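Local coordinates for sugar ABC transporter (Sugar-binding protein) (Bacillus halodurans, PDB 4YO7) that binds myo-inositol between its two domains and probably serves as the solute-binding component of an ABC-type sugar importer, at residues A[103-108]-A[127-132]; A[141-146]-A[302-307]; A[175-180]-A[208-213]; A[181-186]-A[233-238]. All coordinates share one frame; numbering follows the deposited sequence.

Contact 1. Residues A[103-108]-A[127-132]; sequences DAIIVN and IPIIIA
I105 and I129 open a parallel beta ladder that continues through I106 with I130 and V107 with I131, the short strand axes lying 4.7 Å apart at 19°. Four backbone hydrogen bonds hold it in the alternating pattern of parallel strands. I105 takes both bonds on its side, from its N to P128 O and from I130 N to I105 O (2.8 Å), and V107 does the same with I130 O and A132 N. CA-H...O contacts fill in between, among them I129 CA to I105 O at 3.3 Å.

The polar side-chain bond lies at the C-terminal end, where N108 ND2 reaches A132 O at 2.9 Å with an almost straight N-H...O angle of 176°. The oxygen lies in the amide plane of N108, whose OD1 is taken by S53; this fixes the rotation of the amide near the bound inositol.

Apolar contacts occupy both sheet faces. I129 CG1 stands anti to the backbone N (chi1 179°) and the extended chain carries CD1 forward and across to V107 CG2, 4.0 Å away, while I127 CG2 meets I105 CD1 at 4.1 Å. On the other face, I106 CG2 meets A132 CB at 4.1 Å.

The pair forms the strands of a right-handed beta-alpha-beta unit. Its connecting helix 112-125 packs on I105, I127 and I129, helix 284-299 lies against I106 and A132, and strand 46-52 continues the sheet beyond strand 104-107.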
# COMPACT_ATOMS: atom_id res chain seq x y z
N ASP A 103 -12.00 -21.25 -9.10
CA ASP A 103 -13.18 -21.01 -8.29
C ASP A 103 -13.26 -19.60 -7.73
O ASP A 103 -14.35 -19.11 -7.42
CB ASP A 103 -13.23 -22.04 -7.17
CG ASP A 103 -13.36 -23.44 -7.70
OD1 ASP A 103 -14.51 -23.83 -8.03
OD2 ASP A 103 -12.33 -24.13 -7.81
N ALA A 104 -12.12 -18.93 -7.64
CA ALA A 104 -12.06 -17.51 -7.28
C ALA A 104 -10.72 -16.96 -7.68
O ALA A 104 -9.74 -17.70 -7.81
CB ALA A 104 -12.31 -17.28 -5.79
N ILE A 105 -10.68 -15.64 -7.88
CA ILE A 105 -9.48 -14.92 -8.26
C ILE A 105 -9.23 -13.80 -7.26
O ILE A 105 -10.15 -13.12 -6.87
CB ILE A 105 -9.60 -14.35 -9.68
CG1 ILE A 105 -9.65 -15.53 -10.66
CG2 ILE A 105 -8.44 -13.42 -10.01
CD1 ILE A 105 -10.01 -15.13 -12.08
N ILE A 106 -7.97 -13.66 -6.86
CA ILE A 106 -7.51 -12.51 -6.06
C ILE A 106 -6.56 -11.72 -6.94
O ILE A 106 -5.57 -12.27 -7.43
CB ILE A 106 -6.78 -12.92 -4.76
CG1 ILE A 106 -7.68 -13.79 -3.88
CG2 ILE A 106 -6.31 -11.67 -4.00
CD1 ILE A 106 -6.95 -14.41 -2.69
N VAL A 107 -6.87 -10.43 -7.13
CA VAL A 107 -5.98 -9.50 -7.84
C VAL A 107 -5.60 -8.29 -6.99
O VAL A 107 -6.44 -7.69 -6.34
CB VAL A 107 -6.62 -8.96 -9.14
CG1 VAL A 107 -5.75 -7.88 -9.80
CG2 VAL A 107 -6.85 -10.08 -10.11
N ASN A 108 -4.31 -7.99 -7.01
CA ASN A 108 -3.74 -6.73 -6.53
C ASN A 108 -3.32 -5.89 -7.80
O ASN A 108 -2.32 -6.20 -8.42
CB ASN A 108 -2.56 -7.10 -5.62
CG ASN A 108 -1.70 -5.95 -5.23
OD1 ASN A 108 -0.55 -5.89 -5.62
ND2 ASN A 108 -2.23 -5.04 -4.40
N ILE A 127 -16.86 -15.66 -12.42
CA ILE A 127 -15.93 -16.11 -11.37
C ILE A 127 -15.80 -14.99 -10.34
O ILE A 127 -15.64 -13.84 -10.69
CB ILE A 127 -14.55 -16.47 -11.96
CG1 ILE A 127 -14.68 -17.61 -12.98
CG2 ILE A 127 -13.54 -16.86 -10.86
CD1 ILE A 127 -13.37 -17.93 -13.73
N PRO A 128 -15.91 -15.30 -9.04
CA PRO A 128 -15.69 -14.23 -8.06
C PRO A 128 -14.30 -13.62 -8.12
O PRO A 128 -13.31 -14.32 -8.27
CB PRO A 128 -15.90 -14.91 -6.70
CG PRO A 128 -16.49 -16.24 -6.98
CD PRO A 128 -16.33 -16.58 -8.42
N ILE A 129 -14.22 -12.31 -7.97
CA ILE A 129 -12.93 -11.62 -7.97
C ILE A 129 -12.82 -10.72 -6.73
O ILE A 129 -13.65 -9.82 -6.48
CB ILE A 129 -12.72 -10.83 -9.25
CG1 ILE A 129 -11.35 -10.10 -9.17
CG2 ILE A 129 -13.89 -9.91 -9.57
CD1 ILE A 129 -10.80 -9.72 -10.45
N ILE A 130 -11.78 -11.01 -5.97
CA ILE A 130 -11.47 -10.29 -4.75
C ILE A 130 -10.34 -9.34 -5.08
O ILE A 130 -9.31 -9.77 -5.60
CB ILE A 130 -11.02 -11.24 -3.61
CG1 ILE A 130 -12.06 -12.36 -3.29
CG2 ILE A 130 -10.63 -10.45 -2.34
CD1 ILE A 130 -13.51 -12.05 -3.48
N ILE A 131 -10.50 -8.06 -4.79
CA ILE A 131 -9.44 -7.06 -5.00
C ILE A 131 -8.73 -6.82 -3.66
O ILE A 131 -9.36 -6.55 -2.64
CB ILE A 131 -10.00 -5.75 -5.56
CG1 ILE A 131 -10.69 -5.99 -6.91
CG2 ILE A 131 -8.90 -4.66 -5.66
CD1 ILE A 131 -9.81 -6.46 -8.02
N ALA A 132 -7.41 -6.98 -3.67
CA ALA A 132 -6.63 -6.79 -2.47
C ALA A 132 -5.69 -5.59 -2.57
O ALA A 132 -4.98 -5.43 -3.56
CB ALA A 132 -5.81 -8.04 -2.17

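Contact 2. Residues A[141-146]-A[302-307]; sequences QATAFV and EDVEDA
F145 and V146 run beside D306 and A307 in the same general direction, the touching parts 26° apart end to end. V146 and A307 form a parallel bridge with CA atoms 4.7 Å apart. F145 O accepts the bond from A307 N at 2.9 Å, and a CA-H...O contact joins V146 CA to A307 O. One residue earlier a side chain replaces the backbone pairing: D306 OD1 takes F145 N at 2.9 Å, met from above the carboxylate plane. With CG anti to the carbonyl carbon (chi1 -63°), the D306 carboxylate folds back toward strand 144-147 and stands in for a backbone acceptor.

This is the edge of the six-stranded parallel sheet of one domain of a periplasmic-binding-protein fold, where the chain, already back in this domain with helix 284-299, adds strand 307-308 next to strand 144-147.

Apolar contacts flank the bonds. V304 CG2, set between the backbone N and the carbonyl carbon, touches T143 CG2 at 3.7 Å and A144 CB at 3.9 Å. T143 turns its OG1 elsewhere, to I129 N. A144 CB also comes within 3.7 Å of E305 O, and V146 CG2 approaches A307 CB on the face covered by helix 284-299.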
# COMPACT_ATOMS: atom_id res chain seq x y z
N GLN A 141 -17.50 -3.00 -8.68
CA GLN A 141 -17.94 -4.04 -9.61
C GLN A 141 -17.27 -5.37 -9.28
O GLN A 141 -17.68 -6.42 -9.78
CB GLN A 141 -17.63 -3.62 -11.06
CG GLN A 141 -18.58 -2.54 -11.52
CD GLN A 141 -18.06 -1.75 -12.69
OE1 GLN A 141 -17.66 -2.32 -13.71
NE2 GLN A 141 -18.05 -0.42 -12.55
N ALA A 142 -16.27 -5.35 -8.42
CA ALA A 142 -15.64 -6.58 -8.00
C ALA A 142 -16.49 -7.27 -6.95
O ALA A 142 -17.47 -6.70 -6.49
CB ALA A 142 -14.23 -6.32 -7.46
N THR A 143 -16.15 -8.49 -6.58
CA THR A 143 -16.96 -9.24 -5.61
C THR A 143 -16.73 -8.72 -4.19
O THR A 143 -17.65 -8.67 -3.39
CB THR A 143 -16.66 -10.72 -5.66
OG1 THR A 143 -16.69 -11.12 -7.03
CG2 THR A 143 -17.68 -11.53 -4.87
N ALA A 144 -15.50 -8.34 -3.90
CA ALA A 144 -15.17 -7.71 -2.62
C ALA A 144 -13.83 -7.02 -2.71
O ALA A 144 -13.02 -7.37 -3.56
CB ALA A 144 -15.16 -8.76 -1.48
N PHE A 145 -13.64 -6.05 -1.82
CA PHE A 145 -12.35 -5.36 -1.64
C PHE A 145 -11.85 -5.61 -0.23
O PHE A 145 -12.62 -5.48 0.74
CB PHE A 145 -12.48 -3.84 -1.86
CG PHE A 145 -11.20 -3.10 -1.63
CD1 PHE A 145 -10.16 -3.19 -2.55
CD2 PHE A 145 -10.99 -2.35 -0.48
CE1 PHE A 145 -8.97 -2.55 -2.33
CE2 PHE A 145 -9.78 -1.67 -0.28
CZ PHE A 145 -8.78 -1.77 -1.20
N VAL A 146 -10.58 -5.97 -0.13
CA VAL A 146 -9.88 -6.15 1.14
C VAL A 146 -8.67 -5.24 1.15
O VAL A 146 -7.76 -5.40 0.35
CB VAL A 146 -9.44 -7.62 1.36
CG1 VAL A 146 -8.70 -7.75 2.67
CG2 VAL A 146 -10.65 -8.53 1.34
N GLU A 302 -20.50 -18.86 -1.06
CA GLU A 302 -21.08 -17.90 -0.13
C GLU A 302 -20.94 -16.49 -0.66
O GLU A 302 -19.95 -16.17 -1.32
CB GLU A 302 -20.39 -17.98 1.24
CG GLU A 302 -20.45 -19.35 1.90
CD GLU A 302 -19.69 -19.39 3.22
OE1 GLU A 302 -19.69 -18.37 3.94
OE2 GLU A 302 -19.10 -20.45 3.53
N ASP A 303 -21.91 -15.64 -0.35
CA ASP A 303 -21.76 -14.21 -0.61
C ASP A 303 -20.79 -13.62 0.40
O ASP A 303 -20.81 -13.95 1.58
CB ASP A 303 -23.10 -13.48 -0.57
CG ASP A 303 -23.96 -13.80 -1.80
OD1 ASP A 303 -23.63 -13.35 -2.92
OD2 ASP A 303 -24.95 -14.53 -1.64
N VAL A 304 -19.91 -12.77 -0.09
CA VAL A 304 -18.88 -12.17 0.73
C VAL A 304 -19.09 -10.66 0.82
O VAL A 304 -19.99 -10.10 0.21
CB VAL A 304 -17.47 -12.50 0.17
CG1 VAL A 304 -17.23 -14.00 0.24
CG2 VAL A 304 -17.32 -12.01 -1.23
N GLU A 305 -18.26 -10.02 1.61
CA GLU A 305 -18.34 -8.58 1.74
C GLU A 305 -16.95 -8.01 1.90
O GLU A 305 -15.98 -8.73 2.15
CB GLU A 305 -19.22 -8.22 2.94
CG GLU A 305 -18.70 -8.76 4.24
CD GLU A 305 -19.65 -8.50 5.40
OE1 GLU A 305 -20.86 -8.80 5.24
OE2 GLU A 305 -19.20 -8.01 6.45
N ASP A 306 -16.87 -6.70 1.73
CA ASP A 306 -15.60 -5.99 1.89
C ASP A 306 -15.02 -6.14 3.29
O ASP A 306 -15.75 -6.29 4.27
CB ASP A 306 -15.77 -4.51 1.63
CG ASP A 306 -16.21 -4.19 0.21
OD1 ASP A 306 -16.16 -5.06 -0.68
OD2 ASP A 306 -16.56 -3.01 -0.01
N ALA A 307 -13.71 -6.02 3.38
CA ALA A 307 -13.03 -5.90 4.66
C ALA A 307 -12.11 -4.70 4.62
O ALA A 307 -11.08 -4.73 3.97
CB ALA A 307 -12.27 -7.16 4.96

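Contact 3. Residues A[175-180]-A[208-213]; sequences DGELGH and AKFDRS
D175 O, at the end of strand 169-175, accepts A208 N at 3.0 Å and is also bonded by T207 OG1. The contact joins two loops at the C-terminal ends of neighbouring parallel strands in a periplasmic-binding-protein domain, each leading into a helix. From E177 to H180 the first makes a type II turn; the second, A208 to D211, is a type I' turn, and D211 then N-caps helix 212-224.

The F210 ring packs against the 176-177 backbone. G176 CA lies over one face of the ring in a CH-pi contact, 3.7 Å from the centroid and 17° off the normal, with E177 N over the same face toward the rim. Lacking a side chain, G176 can come this close. H180 ND1 lies at the ring edge, 3.7 Å from F210 CE2, and the two ring planes are inclined at 56°. The F210 side chain comes within about 4 Å of the bound inositol.

E177 crosses F210 at about a right angle, its extended chain bringing OE2 to the ring edge near CD2. A water 2.8 Å from E177 OE2 and 2.6 Å from K209 O probably bridges the loops, although acceptors around it outnumber its protons.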
# COMPACT_ATOMS: atom_id res chain seq x y z
N ASP A 175 5.36 11.84 -3.75
CA ASP A 175 4.37 10.98 -4.39
C ASP A 175 4.92 9.60 -4.66
O ASP A 175 6.09 9.42 -5.05
CB ASP A 175 3.87 11.56 -5.74
CG ASP A 175 2.80 12.62 -5.61
OD1 ASP A 175 1.84 12.48 -4.80
OD2 ASP A 175 2.90 13.61 -6.38
N GLY A 176 4.07 8.61 -4.46
CA GLY A 176 4.37 7.27 -4.89
C GLY A 176 4.16 7.09 -6.40
O GLY A 176 4.26 8.06 -7.18
N GLU A 177 3.90 5.86 -6.80
CA GLU A 177 3.72 5.54 -8.21
C GLU A 177 2.51 6.28 -8.77
O GLU A 177 1.36 6.14 -8.31
CB GLU A 177 3.61 4.02 -8.43
CG GLU A 177 4.92 3.33 -8.11
CD GLU A 177 4.88 1.82 -8.16
OE1 GLU A 177 4.23 1.25 -9.06
OE2 GLU A 177 5.56 1.21 -7.31
N LEU A 178 2.78 7.15 -9.74
CA LEU A 178 1.78 8.10 -10.17
C LEU A 178 0.59 7.40 -10.80
O LEU A 178 0.72 6.55 -11.71
CB LEU A 178 2.36 9.13 -11.15
CG LEU A 178 3.33 10.15 -10.53
CD1 LEU A 178 3.89 11.06 -11.65
CD2 LEU A 178 2.76 10.97 -9.40
N GLY A 179 -0.56 7.80 -10.28
CA GLY A 179 -1.84 7.27 -10.72
C GLY A 179 -2.36 6.08 -9.92
O GLY A 179 -3.51 5.67 -10.13
N HIS A 180 -1.54 5.50 -9.05
CA HIS A 180 -2.08 4.55 -8.09
C HIS A 180 -3.06 5.31 -7.21
O HIS A 180 -2.82 6.46 -6.85
CB HIS A 180 -0.99 3.94 -7.21
CG HIS A 180 -0.13 2.93 -7.91
ND1 HIS A 180 0.60 1.99 -7.21
CD2 HIS A 180 0.15 2.73 -9.21
CE1 HIS A 180 1.27 1.24 -8.06
NE2 HIS A 180 1.02 1.66 -9.29
N ALA A 208 8.81 9.57 -6.23
CA ALA A 208 9.94 8.64 -6.11
C ALA A 208 9.44 7.19 -6.17
O ALA A 208 10.11 6.26 -5.74
CB ALA A 208 10.77 8.91 -4.85
N LYS A 209 8.28 7.01 -6.80
CA LYS A 209 7.88 5.72 -7.35
C LYS A 209 7.84 4.59 -6.31
O LYS A 209 8.10 3.44 -6.65
CB LYS A 209 8.81 5.34 -8.50
CG LYS A 209 8.89 6.41 -9.59
CD LYS A 209 9.90 6.05 -10.68
CE LYS A 209 9.99 7.14 -11.73
NZ LYS A 209 9.04 6.93 -12.85
N PHE A 210 7.47 4.93 -5.08
CA PHE A 210 7.41 4.00 -3.94
C PHE A 210 8.73 3.31 -3.65
O PHE A 210 8.76 2.30 -2.92
CB PHE A 210 6.31 2.95 -4.13
CG PHE A 210 4.91 3.44 -3.86
CD1 PHE A 210 4.61 4.29 -2.80
CD2 PHE A 210 3.87 3.00 -4.65
CE1 PHE A 210 3.32 4.68 -2.54
CE2 PHE A 210 2.58 3.40 -4.40
CZ PHE A 210 2.31 4.25 -3.34
N ASP A 211 9.84 3.87 -4.17
CA ASP A 211 11.14 3.21 -4.17
C ASP A 211 12.19 3.92 -3.28
O ASP A 211 12.29 5.15 -3.27
CB ASP A 211 11.65 3.12 -5.62
CG ASP A 211 12.94 2.36 -5.73
OD1 ASP A 211 12.89 1.12 -5.69
OD2 ASP A 211 14.00 3.01 -5.85
N ARG A 212 12.93 3.14 -2.50
CA ARG A 212 13.96 3.70 -1.60
C ARG A 212 15.08 4.42 -2.34
O ARG A 212 15.44 5.53 -1.98
CB ARG A 212 14.57 2.60 -0.73
CG ARG A 212 15.39 3.12 0.43
CD ARG A 212 16.02 1.98 1.22
NE ARG A 212 15.02 1.11 1.80
CZ ARG A 212 15.24 0.29 2.82
NH1 ARG A 212 16.45 0.24 3.37
NH2 ARG A 212 14.25 -0.47 3.29
N SER A 213 15.63 3.80 -3.37
CA SER A 213 16.76 4.42 -4.05
C SER A 213 16.29 5.69 -4.78
O SER A 213 17.01 6.69 -4.83
CB SER A 213 17.43 3.42 -5.01
OG SER A 213 16.49 2.97 -5.97
O HOH W 1 8.29 0.87 -6.76

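Contact 4. Residues A[181-186]-A[233-238]; sequences EAQIMR and VANNDE. With INS (1,2,3,4,5,6-hexahydroxy-cyclohexane), chain F.
The inositol pocket is lined here by the first turns of helix 181-195 and by the loop between strand 231-234 and helix 237-249, at the C-terminal edge of the four-stranded parallel sheet in this periplasmic-binding-protein fold. R186 and N235 meet beside the ligand. R186 runs extended from CG to NE, past N235, and brings its guanidinium to the ligand. NH1 lies 2.7 Å from N235 O, but the N-H...O angle of 120° makes this bond weak; the same nitrogen also reaches inositol O4 at 2.8 Å. NH2 joins it on O4 at 2.9 Å, so the hydroxyl sits in the fork of the guanidinium, near its plane. A182 CB covers one guanidinium face and Y311 OH takes a further bond from NH2, which together limit the rotation of the group.

The buried amide of N235 lies alongside the helix. With CG anti to the carbonyl carbon (chi1 -74°), it places OD1 against Q183 CA at 3.3 Å and ND2 beside R186 CB at 3.7 Å. Its polar ends are satisfied nearby, OD1 by G176 N and ND2 by T187 OG1. Q183 packs its CG on the same oxygen and sends its own amide to D175 and G179.

N236 caps helix 237-249 through OD1, bonded to M239 N. N236 ND2, also bonded to F210 O, donates to inositol O3 at 2.9 Å in a nearly straight bond of 173°.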
# COMPACT_ATOMS: atom_id res chain seq x y z
N GLU A 181 -4.16 4.67 -6.81
CA GLU A 181 -5.08 5.35 -5.91
C GLU A 181 -4.41 5.73 -4.61
O GLU A 181 -4.71 6.78 -4.03
CB GLU A 181 -6.32 4.48 -5.67
CG GLU A 181 -7.37 5.14 -4.82
CD GLU A 181 -7.24 4.92 -3.34
OE1 GLU A 181 -6.27 4.29 -2.90
OE2 GLU A 181 -8.13 5.44 -2.60
N ALA A 182 -3.47 4.90 -4.15
CA ALA A 182 -2.81 5.19 -2.87
C ALA A 182 -1.96 6.46 -2.98
O ALA A 182 -1.88 7.23 -2.04
CB ALA A 182 -1.94 4.02 -2.42
N GLN A 183 -1.39 6.70 -4.16
CA GLN A 183 -0.61 7.90 -4.38
C GLN A 183 -1.54 9.10 -4.40
O GLN A 183 -1.34 10.06 -3.64
CB GLN A 183 0.20 7.80 -5.70
CG GLN A 183 0.89 9.12 -6.13
CD GLN A 183 -0.00 10.02 -6.98
OE1 GLN A 183 -0.59 9.57 -7.97
NE2 GLN A 183 -0.09 11.29 -6.60
N ILE A 184 -2.57 9.04 -5.24
CA ILE A 184 -3.48 10.15 -5.41
C ILE A 184 -4.08 10.52 -4.06
O ILE A 184 -4.15 11.71 -3.70
CB ILE A 184 -4.60 9.81 -6.43
CG1 ILE A 184 -4.01 9.65 -7.83
CG2 ILE A 184 -5.70 10.89 -6.38
CD1 ILE A 184 -4.95 8.95 -8.79
N MSE A 185 -4.51 9.51 -3.32
CA MSE A 185 -5.33 9.79 -2.16
C MSE A 185 -4.51 10.00 -0.88
O MSE A 185 -4.94 10.76 -0.01
CB MSE A 185 -6.38 8.68 -1.97
CG MSE A 185 -7.40 8.68 -3.10
SE MSE A 185 -8.45 10.35 -3.15
CE MSE A 185 -9.71 9.94 -1.75
N ARG A 186 -3.32 9.42 -0.77
CA ARG A 186 -2.45 9.78 0.36
C ARG A 186 -2.05 11.24 0.25
O ARG A 186 -2.14 12.00 1.22
CB ARG A 186 -1.23 8.86 0.44
CG ARG A 186 -1.59 7.52 0.99
CD ARG A 186 -0.46 6.53 0.87
NE ARG A 186 -0.87 5.22 1.36
CZ ARG A 186 -0.18 4.11 1.17
NH1 ARG A 186 0.96 4.13 0.49
NH2 ARG A 186 -0.64 2.96 1.63
N VAL A 233 7.35 14.43 3.57
CA VAL A 233 6.19 13.61 3.85
C VAL A 233 5.99 12.70 2.64
O VAL A 233 5.68 13.17 1.54
CB VAL A 233 4.95 14.49 4.13
CG1 VAL A 233 3.77 13.63 4.47
CG2 VAL A 233 5.24 15.43 5.29
N ALA A 234 6.19 11.41 2.85
CA ALA A 234 6.23 10.44 1.75
C ALA A 234 5.04 9.52 1.76
O ALA A 234 4.60 9.07 2.82
CB ALA A 234 7.51 9.63 1.83
N ASN A 235 4.53 9.21 0.58
CA ASN A 235 3.41 8.29 0.44
C ASN A 235 3.72 6.86 0.96
O ASN A 235 2.78 6.06 1.13
CB ASN A 235 2.98 8.15 -1.03
CG ASN A 235 2.20 9.35 -1.61
OD1 ASN A 235 1.89 9.32 -2.82
ND2 ASN A 235 1.87 10.36 -0.81
N ASN A 236 5.00 6.46 1.07
CA ASN A 236 5.30 5.21 1.77
C ASN A 236 6.63 5.24 2.48
O ASN A 236 7.43 6.16 2.33
CB ASN A 236 5.22 3.99 0.82
CG ASN A 236 6.47 3.78 -0.05
OD1 ASN A 236 7.28 4.67 -0.28
ND2 ASN A 236 6.59 2.55 -0.58
N ASP A 237 6.85 4.21 3.28
CA ASP A 237 8.04 4.14 4.10
C ASP A 237 9.32 3.99 3.29
O ASP A 237 10.35 4.56 3.67
CB ASP A 237 7.95 2.96 5.10
CG ASP A 237 7.01 3.24 6.26
OD1 ASP A 237 6.80 4.43 6.61
OD2 ASP A 237 6.52 2.25 6.87
N GLU A 238 9.28 3.24 2.20
CA GLU A 238 10.50 3.05 1.41
C GLU A 238 11.06 4.39 0.94
O GLU A 238 12.25 4.64 1.05
CB GLU A 238 10.26 2.13 0.22
CG GLU A 238 10.21 0.67 0.59
CD GLU A 238 11.54 0.19 1.22
OE1 GLU A 238 12.55 0.14 0.50
OE2 GLU A 238 11.58 -0.14 2.43
C1 INS F . 2.37 -0.57 -2.74
C2 INS F . 3.56 -0.47 -1.79
C3 INS F . 3.29 0.62 -0.77
C4 INS F . 2.02 0.33 0.04
C5 INS F . 0.83 0.18 -0.93
C6 INS F . 1.11 -0.91 -1.95
O1 INS F . 2.58 -1.62 -3.72
O2 INS F . 3.70 -1.73 -1.13
O3 INS F . 4.46 0.68 0.10
O4 INS F . 1.74 1.43 0.92
O5 INS F . -0.32 -0.21 -0.16
O6 INS F . -0.03 -0.95 -2.89

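The four contacts divide between two parallel sheets. Contacts 1 and 2 share the six-stranded sheet, their centres 9 Å apart, and join directly because strands 129-132 and 144-147 are neighbours in it, with I129 O probably bonded to T143 N. Contacts 3 and 4, 8 Å apart, lie at the four-stranded sheet and are tied to each other by the R212-E238 salt bridge, among other links. Between the two groups centres are 24 to 28 Å apart. Contact 1 closes before the others open; contact 2 spans the chain around contacts 3 and 4, whose segments alternate. The chain thus returns to the first domain after building the second, and inositol binds between them.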